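TatD-related deoxyribonuclease (Thermotoga maritima, PDB 1J6O) probably acts as a metal-dependent deoxyribonuclease of the TatD family, hydrolysing phosphodiester bonds of DNA. Local coordinates at residues R198-V201 and K202-L206; V138-R141 and D142-S145. One frame throughout, in Å; residues are numbered along the deposited sequence.

Contact 1: residues R198-V201 and K202-L206; sequences REVV and KRVGL
Four main-chain hydrogen bonds tie R198-V201 to K202-L206, each running from an amide N-H to the carbonyl four residues earlier, as in any alpha-helix. K202 N reaches R198 O, R203 N reaches E199 O, and V204 N lies 2.9 Å from V200 O. The last is the straightest: G205 N donates to V201 O over 3.0 Å at an N-H...O angle of 168°.

Polar side chains form the outer surface. E199 swings CG away from its own N (chi1 -173°) and folds at chi2, which carries its carboxylate forward over the next turn, to K202 and R203. One oxygen, E199 OE1, accepts from a water at 2.7 Å, and K202 NZ, at the end of a fully extended chain, donates to the same water at 3.0 Å. Solvent thus bridges the two charges, for E199 OE1 and K202 NZ are 5.0 Å apart. R203 meets E199 through its aliphatic part, where R203 CD lies 3.8 Å from E199 OE2; its guanidinium makes a cation-pi contact with Y170.

V200 and V204 form one apolar strip, a turn apart and pointing the same way, with V200 CG1 4.0 Å from V204 CG2. Their compact branches suit the close fit against A173 of helix 170-179, while V201 packs on V189.

G205 leaves helical angles with positive phi (84°), a conformation that glycine adopts readily because it has no CB to press on the preceding carbonyl. The whole is an amphipathic helix ending at a glycine, the connecting helix between strands 181-185 and 209-211 of the TIM-barrel fold.

Contact 2: residues V138-R141 and D142-S145; sequences VHIR and DAYS
I140 and Y144 meet where strand 136-141 turns into helix 144-153, the methyl CG2 of I140 sitting squarely over one face of the phenol ring. It lies 3.5 Å from the ring centroid and only 2° off the normal, a CH-pi contact in which all six ring carbons are almost equally distant from the methyl. A chi1 of -60° puts CG1 of the isoleucine beside the backbone N and leaves CG2 opposite that N, facing Y144, while I140 CD1 lies beyond the ring's CD1-CE1 side, 3.9 Å from Y144 CD1. A beta-branched residue suits the place, since one branch covers the ring centre and the other packs against that side. Y144 OH is hydrogen-bonded to the backbone N of S167, which satisfies the buried hydroxyl and limits the ring's movement.

This is the C-terminal end of a strand in a TIM barrel, the end at which enzymes of this fold carry their active sites. R141 sends its bent chain away from the turn, and the length and flexibility of an arginine let the guanidinium span from there to A165 O, to which NH2 makes a weak hydrogen bond. Its side chain is also about 6 Å from that of H164, a predicted metal ligand. On the turn, A143 is the N-cap residue of helix 144-153; its small CB lies 4.2 Å from I140 CG2.

In the fold
Both contacts are local, within a single run of chain, and belong to different beta-alpha-beta units of one barrel: contact 2 begins the unit 136-163, contact 1 ends the helix of the unit 181-211. Their centres are about 19 Å apart and their nearest atoms about 10 Å, so they do not touch. Helix 170-179 touches both: A173 meets V200 and V204, and F176 meets I140. F166 likewise meets both V200 and Y144. Contact 2 contains H139, predicted to bind a divalent metal together with H164, whereas contact 1 lies on the outer helical layer, away from the predicted metal sites.

Contact 1: residues R198-V201 and K202-L206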
ATOM      1  N   ARG A 198       2.821 -11.449 -13.477  1.00 19.84           N
ATOM      2  CA  ARG A 198       3.972 -11.006 -14.246  1.00 19.18           C
ATOM      3  C   ARG A 198       3.545 -10.474 -15.617  1.00 20.30           C
ATOM      4  O   ARG A 198       4.077  -9.468 -16.107  1.00 18.82           O
ATOM      5  CB  ARG A 198       4.992 -12.139 -14.400  1.00 19.07           C
ATOM      6  CG  ARG A 198       5.876 -12.337 -13.168  1.00 20.20           C
ATOM      7  CD  ARG A 198       7.071 -13.289 -13.422  1.00 19.52           C
ATOM      8  NE  ARG A 198       6.676 -14.697 -13.540  1.00 19.71           N
ATOM      9  CZ  ARG A 198       6.274 -15.473 -12.530  1.00 21.38           C
ATOM     10  NH1 ARG A 198       6.198 -15.008 -11.284  1.00 21.42           N
ATOM     11  NH2 ARG A 198       5.960 -16.735 -12.760  1.00 21.79           N
ATOM     12  N   GLU A 199       2.573 -11.138 -16.232  1.00 21.02           N
ATOM     13  CA  GLU A 199       2.106 -10.693 -17.542  1.00 22.05           C
ATOM     14  C   GLU A 199       1.462  -9.304 -17.387  1.00 21.36           C
ATOM     15  O   GLU A 199       1.584  -8.452 -18.275  1.00 21.50           O
ATOM     16  CB  GLU A 199       1.113 -11.705 -18.123  1.00 24.14           C
ATOM     17  CG  GLU A 199       0.680 -11.421 -19.573  1.00 27.60           C
ATOM     18  CD  GLU A 199       1.855 -11.334 -20.572  1.00 30.16           C
ATOM     19  OE1 GLU A 199       2.785 -12.186 -20.516  1.00 31.65           O
ATOM     20  OE2 GLU A 199       1.844 -10.412 -21.430  1.00 32.65           O
ATOM     21  N   VAL A 200       0.789  -9.076 -16.259  1.00 20.50           N
ATOM     22  CA  VAL A 200       0.138  -7.783 -15.994  1.00 19.80           C
ATOM     23  C   VAL A 200       1.199  -6.689 -15.871  1.00 19.36           C
ATOM     24  O   VAL A 200       1.078  -5.594 -16.433  1.00 20.77           O
ATOM     25  CB  VAL A 200      -0.667  -7.805 -14.676  1.00 20.35           C
ATOM     26  CG1 VAL A 200      -1.150  -6.405 -14.352  1.00 22.41           C
ATOM     27  CG2 VAL A 200      -1.859  -8.747 -14.801  1.00 20.18           C
ATOM     28  N   VAL A 201       2.239  -6.977 -15.105  1.00 18.78           N
ATOM     29  CA  VAL A 201       3.308  -6.014 -14.929  1.00 18.94           C
ATOM     30  C   VAL A 201       3.915  -5.696 -16.300  1.00 20.22           C
ATOM     31  O   VAL A 201       4.242  -4.546 -16.603  1.00 19.92           O
ATOM     32  CB  VAL A 201       4.420  -6.577 -14.008  1.00 18.16           C
ATOM     33  CG1 VAL A 201       5.644  -5.709 -14.101  1.00 17.35           C
ATOM     34  CG2 VAL A 201       3.929  -6.596 -12.565  1.00 17.89           C
ATOM     35  N   LYS A 202       4.051  -6.728 -17.128  1.00 22.43           N
ATOM     36  CA  LYS A 202       4.619  -6.558 -18.462  1.00 24.29           C
ATOM     37  C   LYS A 202       3.797  -5.601 -19.337  1.00 23.80           C
ATOM     38  O   LYS A 202       4.355  -4.762 -20.054  1.00 23.81           O
ATOM     39  CB  LYS A 202       4.749  -7.930 -19.139  1.00 24.87           C
ATOM     40  CG  LYS A 202       5.687  -7.962 -20.351  1.00 27.29           C
ATOM     41  CD  LYS A 202       6.049  -9.408 -20.709  1.00 28.94           C
ATOM     42  CE  LYS A 202       6.882  -9.500 -21.999  1.00 29.85           C
ATOM     43  NZ  LYS A 202       7.269 -10.923 -22.328  1.00 29.07           N
ATOM     44  N   ARG A 203       2.478  -5.728 -19.258  1.00 24.07           N
ATOM     45  CA  ARG A 203       1.551  -4.896 -20.034  1.00 25.08           C
ATOM     46  C   ARG A 203       1.397  -3.481 -19.518  1.00 24.07           C
ATOM     47  O   ARG A 203       1.261  -2.532 -20.296  1.00 22.83           O
ATOM     48  CB  ARG A 203       0.146  -5.514 -20.039  1.00 26.65           C
ATOM     49  CG  ARG A 203       0.038  -6.955 -20.535  1.00 31.24           C
ATOM     50  CD  ARG A 203       0.107  -7.050 -22.047  1.00 34.67           C
ATOM     51  NE  ARG A 203      -1.046  -6.426 -22.703  1.00 37.72           N
ATOM     52  CZ  ARG A 203      -2.299  -6.875 -22.620  1.00 39.54           C
ATOM     53  NH1 ARG A 203      -2.584  -7.956 -21.903  1.00 40.39           N
ATOM     54  NH2 ARG A 203      -3.272  -6.251 -23.272  1.00 40.28           N
ATOM     55  N   VAL A 204       1.410  -3.329 -18.199  1.00 22.80           N
ATOM     56  CA  VAL A 204       1.249  -2.014 -17.595  1.00 20.58           C
ATOM     57  C   VAL A 204       2.479  -1.113 -17.634  1.00 19.89           C
ATOM     58  O   VAL A 204       2.367   0.089 -17.871  1.00 18.93           O
ATOM     59  CB  VAL A 204       0.765  -2.163 -16.138  1.00 21.88           C
ATOM     60  CG1 VAL A 204       0.707  -0.811 -15.467  1.00 20.99           C
ATOM     61  CG2 VAL A 204      -0.624  -2.822 -16.131  1.00 21.47           C
ATOM     62  N   GLY A 205       3.651  -1.677 -17.375  1.00 19.46           N
ATOM     63  CA  GLY A 205       4.834  -0.851 -17.411  1.00 18.00           C
ATOM     64  C   GLY A 205       5.119  -0.088 -16.131  1.00 17.60           C
ATOM     65  O   GLY A 205       4.290  -0.025 -15.222  1.00 17.87           O
ATOM     66  N   LEU A 206       6.290   0.537 -16.095  1.00 16.90           N
ATOM     67  CA  LEU A 206       6.725   1.296 -14.940  1.00 15.42           C
ATOM     68  C   LEU A 206       6.020   2.587 -14.566  1.00 16.02           C
ATOM     69  O   LEU A 206       6.127   3.032 -13.432  1.00 13.57           O
ATOM     70  CB  LEU A 206       8.226   1.574 -15.049  1.00 15.92           C
ATOM     71  CG  LEU A 206       9.161   0.352 -14.980  1.00 16.91           C
ATOM     72  CD1 LEU A 206      10.599   0.839 -15.095  1.00 17.08           C
ATOM     73  CD2 LEU A 206       9.002  -0.394 -13.654  1.00 17.35           C
TER
HETATM   74  O   HOH W   1       4.658 -12.397 -22.457  1.00 19.65           O

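Contact 2: residues V138-R141 and D142-S145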
ATOM      1  N   VAL A 138      -5.587   1.495  -0.956  1.00  8.81           N
ATOM      2  CA  VAL A 138      -6.703   0.556  -1.120  1.00  9.16           C
ATOM      3  C   VAL A 138      -6.403  -0.915  -1.163  1.00  8.44           C
ATOM      4  O   VAL A 138      -5.476  -1.370  -1.832  1.00  8.78           O
ATOM      5  CB  VAL A 138      -7.517   0.949  -2.394  1.00  8.82           C
ATOM      6  CG1 VAL A 138      -8.798   0.105  -2.522  1.00 10.04           C
ATOM      7  CG2 VAL A 138      -7.858   2.434  -2.344  1.00  8.89           C
ATOM      8  N   HIS A 139      -7.225  -1.668  -0.440  1.00  8.64           N
ATOM      9  CA  HIS A 139      -7.094  -3.116  -0.358  1.00 11.54           C
ATOM     10  C   HIS A 139      -8.302  -3.703  -1.073  1.00 12.49           C
ATOM     11  O   HIS A 139      -9.429  -3.371  -0.728  1.00 10.58           O
ATOM     12  CB  HIS A 139      -7.124  -3.525   1.121  1.00 14.33           C
ATOM     13  CG  HIS A 139      -7.210  -5.005   1.344  1.00 18.81           C
ATOM     14  ND1 HIS A 139      -6.098  -5.797   1.516  1.00 24.31           N
ATOM     15  CD2 HIS A 139      -8.277  -5.831   1.448  1.00 20.80           C
ATOM     16  CE1 HIS A 139      -6.472  -7.049   1.725  1.00 23.06           C
ATOM     17  NE2 HIS A 139      -7.793  -7.096   1.686  1.00 23.39           N
ATOM     18  N   ILE A 140      -8.078  -4.565  -2.061  1.00 12.00           N
ATOM     19  CA  ILE A 140      -9.208  -5.176  -2.783  1.00 14.59           C
ATOM     20  C   ILE A 140      -8.926  -6.665  -2.961  1.00 16.12           C
ATOM     21  O   ILE A 140      -7.882  -7.044  -3.508  1.00 14.52           O
ATOM     22  CB  ILE A 140      -9.409  -4.594  -4.208  1.00 14.78           C
ATOM     23  CG1 ILE A 140      -9.675  -3.088  -4.163  1.00 13.97           C
ATOM     24  CG2 ILE A 140     -10.579  -5.343  -4.890  1.00 16.27           C
ATOM     25  CD1 ILE A 140      -9.759  -2.420  -5.545  1.00 15.38           C
ATOM     26  N   ARG A 141      -9.833  -7.514  -2.478  1.00 16.96           N
ATOM     27  CA  ARG A 141      -9.668  -8.969  -2.602  1.00 19.36           C
ATOM     28  C   ARG A 141     -11.000  -9.486  -3.182  1.00 19.77           C
ATOM     29  O   ARG A 141     -12.042  -9.349  -2.553  1.00 18.25           O
ATOM     30  CB  ARG A 141      -9.389  -9.598  -1.231  1.00 22.05           C
ATOM     31  CG  ARG A 141      -8.928 -11.077  -1.240  1.00 29.79           C
ATOM     32  CD  ARG A 141      -7.615 -11.279  -2.017  1.00 34.23           C
ATOM     33  NE  ARG A 141      -6.800 -10.056  -2.060  1.00 38.69           N
ATOM     34  CZ  ARG A 141      -5.646  -9.919  -2.723  1.00 41.17           C
ATOM     35  NH1 ARG A 141      -5.128 -10.935  -3.420  1.00 40.51           N
ATOM     36  NH2 ARG A 141      -5.010  -8.745  -2.700  1.00 42.63           N
ATOM     37  N   ASP A 142     -10.954 -10.040  -4.394  1.00 20.38           N
ATOM     38  CA  ASP A 142     -12.152 -10.566  -5.062  1.00 21.96           C
ATOM     39  C   ASP A 142     -13.344  -9.596  -5.028  1.00 21.22           C
ATOM     40  O   ASP A 142     -14.498  -9.999  -4.820  1.00 20.69           O
ATOM     41  CB  ASP A 142     -12.557 -11.906  -4.441  1.00 25.04           C
ATOM     42  CG  ASP A 142     -11.510 -12.997  -4.664  1.00 29.79           C
ATOM     43  OD1 ASP A 142     -10.697 -12.850  -5.596  1.00 33.68           O
ATOM     44  OD2 ASP A 142     -11.504 -14.007  -3.926  1.00 31.53           O
ATOM     45  N   ALA A 143     -13.070  -8.319  -5.240  1.00 19.64           N
ATOM     46  CA  ALA A 143     -14.120  -7.304  -5.228  1.00 18.98           C
ATOM     47  C   ALA A 143     -13.740  -6.145  -6.137  1.00 18.56           C
ATOM     48  O   ALA A 143     -14.140  -5.011  -5.889  1.00 18.04           O
ATOM     49  CB  ALA A 143     -14.329  -6.782  -3.798  1.00 17.16           C
ATOM     50  N   TYR A 144     -12.969  -6.417  -7.187  1.00 18.97           N
ATOM     51  CA  TYR A 144     -12.569  -5.347  -8.089  1.00 19.83           C
ATOM     52  C   TYR A 144     -13.731  -4.610  -8.728  1.00 19.16           C
ATOM     53  O   TYR A 144     -13.744  -3.390  -8.754  1.00 18.98           O
ATOM     54  CB  TYR A 144     -11.591  -5.889  -9.141  1.00 20.33           C
ATOM     55  CG  TYR A 144     -10.224  -6.111  -8.534  1.00 20.70           C
ATOM     56  CD1 TYR A 144      -9.309  -5.059  -8.438  1.00 22.50           C
ATOM     57  CD2 TYR A 144      -9.879  -7.338  -7.964  1.00 21.53           C
ATOM     58  CE1 TYR A 144      -8.078  -5.219  -7.779  1.00 23.22           C
ATOM     59  CE2 TYR A 144      -8.641  -7.513  -7.291  1.00 23.25           C
ATOM     60  CZ  TYR A 144      -7.753  -6.440  -7.204  1.00 21.60           C
ATOM     61  OH  TYR A 144      -6.577  -6.557  -6.492  1.00 23.39           O
ATOM     62  N   SER A 145     -14.726  -5.340  -9.228  1.00 19.83           N
ATOM     63  CA  SER A 145     -15.861  -4.673  -9.845  1.00 17.42           C
ATOM     64  C   SER A 145     -16.599  -3.804  -8.836  1.00 16.52           C
ATOM     65  O   SER A 145     -16.980  -2.677  -9.140  1.00 14.35           O
ATOM     66  CB  SER A 145     -16.853  -5.694 -10.430  1.00 19.29           C
ATOM     67  OG  SER A 145     -18.034  -5.035 -10.898  1.00 18.12           O
TER